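Local coordinates for pentafunctional AROM polypeptide (Schizosaccharomyces pombe, PDB 5SWV), which probably catalyses, through the two enzymes of this fragment, dehydration of 3-dehydroquinate and NADPH-dependent reduction of 3-dehydroshikimate on the way to chorismate, at residues Trp146-Val158 with Glu182-Met194. Sequence-based numbering, arbitrary orientation.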
# COMPACT_ATOMS: atom_id res chain seq x y z
N TRP A 146 -20.58 -19.87 -23.73
CA TRP A 146 -19.35 -19.79 -24.51
C TRP A 146 -18.36 -20.75 -23.88
O TRP A 146 -17.82 -20.47 -22.82
CB TRP A 146 -18.79 -18.36 -24.59
CG TRP A 146 -19.61 -17.41 -25.48
CD1 TRP A 146 -20.81 -17.69 -26.09
CD2 TRP A 146 -19.31 -16.05 -25.81
NE1 TRP A 146 -21.26 -16.60 -26.78
CE2 TRP A 146 -20.36 -15.57 -26.63
CE3 TRP A 146 -18.26 -15.19 -25.51
CZ2 TRP A 146 -20.38 -14.28 -27.15
CZ3 TRP A 146 -18.28 -13.88 -26.03
CH2 TRP A 146 -19.34 -13.45 -26.84
N SER A 147 -18.17 -21.89 -24.54
CA SER A 147 -17.21 -22.90 -24.09
C SER A 147 -15.79 -22.35 -24.11
O SER A 147 -15.45 -21.55 -24.98
CB SER A 147 -17.28 -24.14 -25.00
OG SER A 147 -16.16 -25.01 -24.86
N TRP A 148 -14.97 -22.77 -23.13
CA TRP A 148 -13.53 -22.49 -23.11
C TRP A 148 -12.72 -23.56 -23.86
O TRP A 148 -11.60 -23.29 -24.31
CB TRP A 148 -13.00 -22.43 -21.69
CG TRP A 148 -13.58 -21.38 -20.85
CD1 TRP A 148 -14.42 -21.55 -19.79
CD2 TRP A 148 -13.35 -19.98 -20.96
NE1 TRP A 148 -14.73 -20.34 -19.23
CE2 TRP A 148 -14.09 -19.35 -19.93
CE3 TRP A 148 -12.60 -19.19 -21.82
CZ2 TRP A 148 -14.10 -17.98 -19.75
CZ3 TRP A 148 -12.60 -17.81 -21.64
CH2 TRP A 148 -13.35 -17.22 -20.60
N ALA A 149 -13.27 -24.78 -23.95
CA ALA A 149 -12.67 -25.87 -24.73
C ALA A 149 -12.82 -25.65 -26.24
O ALA A 149 -11.94 -26.04 -26.98
CB ALA A 149 -13.27 -27.21 -24.34
N ARG A 150 -13.95 -25.07 -26.66
CA ARG A 150 -14.21 -24.70 -28.07
C ARG A 150 -14.53 -23.21 -28.14
O ARG A 150 -15.69 -22.84 -28.28
CB ARG A 150 -15.41 -25.48 -28.63
CG ARG A 150 -15.20 -26.98 -28.80
CD ARG A 150 -16.52 -27.72 -29.11
NE ARG A 150 -17.61 -27.42 -28.16
CZ ARG A 150 -17.68 -27.83 -26.88
NH1 ARG A 150 -16.70 -28.56 -26.32
NH2 ARG A 150 -18.72 -27.48 -26.13
N PRO A 151 -13.51 -22.34 -28.07
CA PRO A 151 -13.77 -20.94 -27.78
C PRO A 151 -13.81 -20.05 -29.02
O PRO A 151 -13.03 -19.11 -29.12
CB PRO A 151 -12.57 -20.60 -26.89
CG PRO A 151 -11.45 -21.40 -27.49
CD PRO A 151 -12.06 -22.59 -28.17
N HIS A 152 -14.72 -20.31 -29.95
CA HIS A 152 -14.83 -19.48 -31.17
C HIS A 152 -15.17 -18.02 -30.83
O HIS A 152 -14.53 -17.10 -31.35
CB HIS A 152 -15.85 -20.06 -32.16
CG HIS A 152 -15.94 -19.29 -33.45
ND1 HIS A 152 -17.13 -19.09 -34.12
CD2 HIS A 152 -14.99 -18.67 -34.20
CE1 HIS A 152 -16.91 -18.39 -35.23
NE2 HIS A 152 -15.62 -18.12 -35.29
N GLU A 153 -16.14 -17.82 -29.94
CA GLU A 153 -16.63 -16.48 -29.63
C GLU A 153 -15.67 -15.72 -28.75
O GLU A 153 -15.55 -14.51 -28.91
CB GLU A 153 -18.03 -16.50 -29.00
CG GLU A 153 -19.11 -17.13 -29.87
CD GLU A 153 -19.28 -18.63 -29.61
OE1 GLU A 153 -18.27 -19.33 -29.38
OE2 GLU A 153 -20.43 -19.13 -29.62
N TRP A 154 -14.99 -16.42 -27.84
CA TRP A 154 -13.93 -15.81 -27.01
C TRP A 154 -12.77 -15.31 -27.87
O TRP A 154 -12.23 -14.24 -27.62
CB TRP A 154 -13.39 -16.76 -25.94
CG TRP A 154 -14.34 -17.04 -24.81
CD1 TRP A 154 -14.92 -18.23 -24.50
CD2 TRP A 154 -14.83 -16.09 -23.85
NE1 TRP A 154 -15.73 -18.10 -23.40
CE2 TRP A 154 -15.70 -16.79 -22.99
CE3 TRP A 154 -14.62 -14.73 -23.63
CZ2 TRP A 154 -16.36 -16.17 -21.92
CZ3 TRP A 154 -15.28 -14.10 -22.58
CH2 TRP A 154 -16.14 -14.82 -21.74
N MET A 155 -12.38 -16.09 -28.87
CA MET A 155 -11.25 -15.71 -29.71
C MET A 155 -11.57 -14.52 -30.62
O MET A 155 -10.66 -13.74 -30.93
CB MET A 155 -10.71 -16.91 -30.50
CG MET A 155 -10.08 -18.01 -29.63
SD MET A 155 -8.69 -17.45 -28.62
CE MET A 155 -7.34 -17.74 -29.78
N GLN A 156 -12.82 -14.35 -31.04
CA GLN A 156 -13.23 -13.12 -31.74
C GLN A 156 -13.04 -11.88 -30.89
O GLN A 156 -12.58 -10.86 -31.38
CB GLN A 156 -14.69 -13.17 -32.15
CG GLN A 156 -14.95 -14.12 -33.28
CD GLN A 156 -16.43 -14.29 -33.49
OE1 GLN A 156 -17.08 -15.07 -32.79
NE2 GLN A 156 -16.98 -13.54 -34.43
N LYS A 157 -13.41 -11.99 -29.63
CA LYS A 157 -13.18 -10.95 -28.64
C LYS A 157 -11.70 -10.66 -28.37
O LYS A 157 -11.33 -9.50 -28.22
CB LYS A 157 -13.88 -11.29 -27.32
CG LYS A 157 -15.40 -11.26 -27.39
CD LYS A 157 -15.89 -9.95 -27.99
CE LYS A 157 -17.33 -9.68 -27.62
NZ LYS A 157 -18.24 -10.43 -28.50
N VAL A 158 -10.87 -11.69 -28.31
CA VAL A 158 -9.44 -11.48 -28.14
C VAL A 158 -8.86 -10.76 -29.36
O VAL A 158 -8.03 -9.86 -29.22
CB VAL A 158 -8.71 -12.80 -27.81
CG1 VAL A 158 -7.19 -12.66 -27.89
CG2 VAL A 158 -9.11 -13.25 -26.41
N GLU A 182 -11.79 -26.46 -17.92
CA GLU A 182 -11.62 -26.08 -19.31
C GLU A 182 -10.98 -24.69 -19.42
O GLU A 182 -10.15 -24.44 -20.28
CB GLU A 182 -12.96 -26.16 -20.06
CG GLU A 182 -13.37 -27.61 -20.32
CD GLU A 182 -14.78 -27.79 -20.87
OE1 GLU A 182 -15.19 -28.96 -21.02
OE2 GLU A 182 -15.49 -26.81 -21.16
N LEU A 183 -11.35 -23.81 -18.49
CA LEU A 183 -10.81 -22.48 -18.43
C LEU A 183 -9.30 -22.48 -18.20
O LEU A 183 -8.59 -21.72 -18.84
CB LEU A 183 -11.54 -21.66 -17.37
CG LEU A 183 -11.12 -20.20 -17.19
CD1 LEU A 183 -12.25 -19.36 -16.66
CD2 LEU A 183 -9.90 -20.08 -16.29
N GLU A 184 -8.80 -23.33 -17.30
CA GLU A 184 -7.34 -23.45 -17.09
C GLU A 184 -6.59 -23.99 -18.32
O GLU A 184 -5.51 -23.51 -18.63
CB GLU A 184 -7.00 -24.32 -15.87
CG GLU A 184 -7.47 -23.79 -14.51
CD GLU A 184 -7.11 -22.33 -14.24
OE1 GLU A 184 -5.93 -21.95 -14.45
OE2 GLU A 184 -8.02 -21.59 -13.80
N GLU A 185 -7.16 -24.98 -19.00
CA GLU A 185 -6.64 -25.41 -20.31
C GLU A 185 -6.52 -24.23 -21.26
O GLU A 185 -5.47 -24.02 -21.86
CB GLU A 185 -7.55 -26.46 -20.95
CG GLU A 185 -7.21 -27.87 -20.53
CD GLU A 185 -8.42 -28.81 -20.47
OE1 GLU A 185 -9.46 -28.58 -21.16
OE2 GLU A 185 -8.33 -29.81 -19.72
N PHE A 186 -7.61 -23.47 -21.36
CA PHE A 186 -7.64 -22.28 -22.17
C PHE A 186 -6.56 -21.28 -21.73
O PHE A 186 -5.80 -20.80 -22.56
CB PHE A 186 -9.04 -21.64 -22.14
CG PHE A 186 -9.15 -20.36 -22.94
CD1 PHE A 186 -9.45 -20.41 -24.30
CD2 PHE A 186 -8.93 -19.13 -22.35
CE1 PHE A 186 -9.53 -19.24 -25.05
CE2 PHE A 186 -9.00 -17.96 -23.09
CZ PHE A 186 -9.31 -18.02 -24.45
N ARG A 187 -6.48 -20.99 -20.43
CA ARG A 187 -5.45 -20.10 -19.93
C ARG A 187 -4.07 -20.51 -20.42
O ARG A 187 -3.30 -19.66 -20.84
CB ARG A 187 -5.47 -20.03 -18.40
CG ARG A 187 -4.20 -19.46 -17.79
CD ARG A 187 -4.41 -18.63 -16.55
NE ARG A 187 -5.52 -19.04 -15.69
CZ ARG A 187 -6.34 -18.20 -15.03
NH1 ARG A 187 -6.21 -16.88 -15.11
NH2 ARG A 187 -7.31 -18.69 -14.27
N THR A 188 -3.77 -21.81 -20.36
CA THR A 188 -2.43 -22.28 -20.75
C THR A 188 -2.19 -22.01 -22.25
O THR A 188 -1.14 -21.48 -22.61
CB THR A 188 -2.18 -23.77 -20.39
OG1 THR A 188 -2.30 -23.96 -18.98
CG2 THR A 188 -0.78 -24.20 -20.78
N ARG A 189 -3.17 -22.33 -23.09
CA ARG A 189 -3.03 -22.20 -24.55
C ARG A 189 -2.86 -20.76 -25.06
O ARG A 189 -2.00 -20.50 -25.91
CB ARG A 189 -4.25 -22.82 -25.27
CG ARG A 189 -4.41 -24.32 -25.12
CD ARG A 189 -5.27 -24.92 -26.23
NE ARG A 189 -6.60 -24.29 -26.36
CZ ARG A 189 -7.70 -24.60 -25.65
NH1 ARG A 189 -7.68 -25.54 -24.69
NH2 ARG A 189 -8.85 -23.95 -25.89
N ILE A 190 -3.71 -19.87 -24.58
CA ILE A 190 -3.72 -18.45 -24.97
C ILE A 190 -2.46 -17.73 -24.47
O ILE A 190 -1.94 -16.85 -25.17
CB ILE A 190 -5.01 -17.73 -24.48
CG1 ILE A 190 -5.20 -16.36 -25.14
CG2 ILE A 190 -5.03 -17.54 -22.97
CD1 ILE A 190 -5.79 -16.46 -26.53
N THR A 191 -2.00 -18.09 -23.28
CA THR A 191 -0.82 -17.50 -22.67
C THR A 191 0.46 -17.89 -23.41
O THR A 191 1.39 -17.09 -23.45
CB THR A 191 -0.75 -17.90 -21.19
OG1 THR A 191 -1.89 -17.36 -20.54
CG2 THR A 191 0.51 -17.37 -20.50
N ASN A 192 0.51 -19.10 -23.97
CA ASN A 192 1.62 -19.52 -24.85
C ASN A 192 1.69 -18.72 -26.16
O ASN A 192 2.78 -18.40 -26.65
CB ASN A 192 1.55 -21.03 -25.19
CG ASN A 192 1.99 -21.94 -24.03
OD1 ASN A 192 3.10 -21.82 -23.52
ND2 ASN A 192 1.11 -22.86 -23.63
N SER A 193 0.52 -18.40 -26.71
CA SER A 193 0.40 -17.76 -28.01
C SER A 193 0.40 -16.23 -28.00
O SER A 193 0.36 -15.64 -29.07
CB SER A 193 -0.90 -18.21 -28.67
OG SER A 193 -1.99 -17.49 -28.13
N MET A 194 0.42 -15.61 -26.82
CA MET A 194 0.27 -14.15 -26.70
C MET A 194 0.77 -13.66 -25.35
O MET A 194 0.68 -14.39 -24.37
CB MET A 194 -1.19 -13.78 -26.89
CG MET A 194 -1.68 -12.63 -26.02
SD MET A 194 -3.44 -12.73 -25.76
CE MET A 194 -3.57 -12.61 -23.97
O HOH W 1 -16.16 -24.12 -20.73
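F186 swings CG opposite its own backbone N (chi1 179°), whereas W148 sets CG opposite its carbonyl carbon, and the two rings come together between a loop and a helix. The setting is the outer layer of a TIM barrel, the fold of type I dehydroquinases: helices 152-162 and 177-193 are neighbours around the parallel strands. Within the two segments their axes come no closer than 13.3 Å and run at 37° to each other, so large side chains and the loop ahead of 152-158 must bridge the distance. W148 does most of this. L183 lies against one face of its indole, CB standing 3.9 Å from the centroid of the five-membered ring in a CH-pi contact, while W154 packs on the opposite face. The indole NE1 is satisfied by N202 on strand 198-203, which ties the loop to the barrel wall. F186 meets the six-membered ring obliquely, planes at 50°, with W148 CE3 over one face of the F186 ring. P151, the N-cap residue of helix 152-158, touches the edge of the F186 ring through CG. Farther along, M155 places SD 3.7 Å from I190 CD1, and the same sulfur makes an oblique Met-aromatic contact with the F186 ring. Two polar links join the segments: one direct, one through a water. R189 sends NH2 to W148 O, 3.2 Å away and in the carbonyl plane, although the bond is somewhat bent at the N-H. On the side of E182, the extended carboxylate arm runs beside A149 CB, and one water donates to E182 OE2 at 2.8 Å while accepting from W148 N at 3.0 Å.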